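Local coordinates for protein phenylacetate-CoA oxygenase subunit PaaB (Ralstonia eutropha JMP134, PDB 3EGR) that is the PaaB subunit of a phenylacetate-CoA oxygenase and probably takes part in the degradation of phenylacetic acid, at residues M39-D42 and V43-R47. Sequence-based numbering, arbitrary orientation.
Sequences MARD and VYTRR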
# COMPACT_ATOMS: atom_id res chain seq x y z
N MSE A 39 0.22 13.77 -13.51
CA MSE A 39 1.35 13.51 -14.43
C MSE A 39 1.02 12.44 -15.46
O MSE A 39 1.36 12.59 -16.63
CB MSE A 39 2.62 13.07 -13.66
CG MSE A 39 3.33 14.18 -12.91
SE MSE A 39 4.88 13.56 -11.87
CE MSE A 39 6.00 12.87 -13.29
N ALA A 40 0.41 11.35 -15.01
CA ALA A 40 0.03 10.26 -15.92
C ALA A 40 -0.96 10.78 -16.97
O ALA A 40 -0.82 10.47 -18.16
CB ALA A 40 -0.55 9.06 -15.16
N ARG A 41 -1.93 11.58 -16.52
CA ARG A 41 -2.93 12.19 -17.42
C ARG A 41 -2.24 12.91 -18.57
O ARG A 41 -2.63 12.76 -19.73
CB ARG A 41 -3.87 13.15 -16.64
CG ARG A 41 -5.10 13.69 -17.42
CD ARG A 41 -6.04 14.55 -16.52
NE ARG A 41 -6.70 15.66 -17.23
CZ ARG A 41 -7.89 15.61 -17.84
NH1 ARG A 41 -8.60 14.48 -17.86
NH2 ARG A 41 -8.38 16.68 -18.45
N ASP A 42 -1.21 13.68 -18.26
CA ASP A 42 -0.44 14.41 -19.27
C ASP A 42 0.52 13.53 -20.06
O ASP A 42 0.54 13.56 -21.30
CB ASP A 42 0.35 15.55 -18.61
CG ASP A 42 -0.52 16.74 -18.27
OD1 ASP A 42 -1.69 16.76 -18.67
OD2 ASP A 42 -0.04 17.65 -17.59
N VAL A 43 1.33 12.75 -19.34
CA VAL A 43 2.41 12.00 -19.98
C VAL A 43 1.88 10.88 -20.86
O VAL A 43 2.45 10.62 -21.91
CB VAL A 43 3.40 11.42 -18.92
CG1 VAL A 43 4.24 10.30 -19.50
CG2 VAL A 43 4.30 12.54 -18.38
N TYR A 44 0.80 10.22 -20.43
CA TYR A 44 0.35 8.97 -21.05
C TYR A 44 -0.98 9.08 -21.77
O TYR A 44 -1.17 8.42 -22.78
CB TYR A 44 0.28 7.82 -20.04
CG TYR A 44 1.64 7.35 -19.50
CD1 TYR A 44 2.57 6.76 -20.34
CD2 TYR A 44 1.97 7.49 -18.15
CE1 TYR A 44 3.80 6.34 -19.86
CE2 TYR A 44 3.19 7.07 -17.67
CZ TYR A 44 4.10 6.49 -18.53
OH TYR A 44 5.33 6.07 -18.08
N THR A 45 -1.93 9.87 -21.27
CA THR A 45 -3.23 9.96 -21.94
C THR A 45 -3.42 11.23 -22.76
O THR A 45 -4.36 11.32 -23.54
CB THR A 45 -4.40 9.82 -20.95
OG1 THR A 45 -4.59 11.05 -20.25
CG2 THR A 45 -4.16 8.67 -19.98
N ARG A 46 -2.55 12.22 -22.57
CA ARG A 46 -2.71 13.51 -23.23
C ARG A 46 -4.11 14.09 -23.01
O ARG A 46 -4.68 14.69 -23.91
CB ARG A 46 -2.43 13.39 -24.73
CG ARG A 46 -1.04 12.92 -25.01
CD ARG A 46 -0.80 12.75 -26.47
NE ARG A 46 0.52 12.17 -26.69
CZ ARG A 46 1.08 11.99 -27.88
NH1 ARG A 46 0.44 12.32 -29.00
NH2 ARG A 46 2.29 11.47 -27.95
N ARG A 47 -4.65 13.89 -21.81
CA ARG A 47 -5.96 14.44 -21.42
C ARG A 47 -7.17 13.99 -22.25
O ARG A 47 -8.19 14.64 -22.22
CB ARG A 47 -5.90 15.97 -21.32
CG ARG A 47 -4.90 16.43 -20.28
CD ARG A 47 -4.96 17.90 -19.98
NE ARG A 47 -3.77 18.29 -19.21
CZ ARG A 47 -3.68 19.37 -18.43
NH1 ARG A 47 -4.68 20.22 -18.31
NH2 ARG A 47 -2.55 19.61 -17.77
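Arg47 lays its guanidinium alongside the carboxylate of Asp42, five residues back, in a side-on salt bridge with one nitrogen for each oxygen. Arg47 NE lies 2.6 Å from Asp42 OD1, and Arg47 NH2 lies 3.2 Å from Asp42 OD2. Both oxygens use their syn lone pairs. The two planes differ by only 6°, so the paired bonds should resist rotation of either group. The aliphatic part of Arg47 meets a second arginine at about a right angle: Arg41 NE sits 3.6 Å from Arg47 CG, while Arg47 CB lies over one face of the Arg41 guanidinium. Arg41 is modelled in two conformers, so this overlap is doubtful. Asp42 probably offsets some of the positive charge here.

The Arg41 carbonyl gathers the turn. Thr45 OG1 donates to Arg41 O at 2.7 Å, in the carbonyl plane and on a lone pair; a chi1 of 78° turns the hydroxyl back toward the preceding turn. Arg47 N reaches the same oxygen at 3.1 Å from above that plane. An ordinary helical bond precedes this, Val43 N to Met39 O (2.7 Å).

On the inner side, Ala40 CB approaches Tyr44 CD2 at 4.2 Å. Both residues touch Val12 of strand 9-15, Thr45 touches Val14, and Tyr44 OH bonds to Ser27 O. A weak i to i+5 bond, Thr45 N to Ala40 O (3.4 Å), beside the regular one from Tyr44 N, marks a pi-type widening; the Arg47 N bond and Arg46's positive phi then turn the chain off the single helix packed on an antiparallel three-stranded sheet.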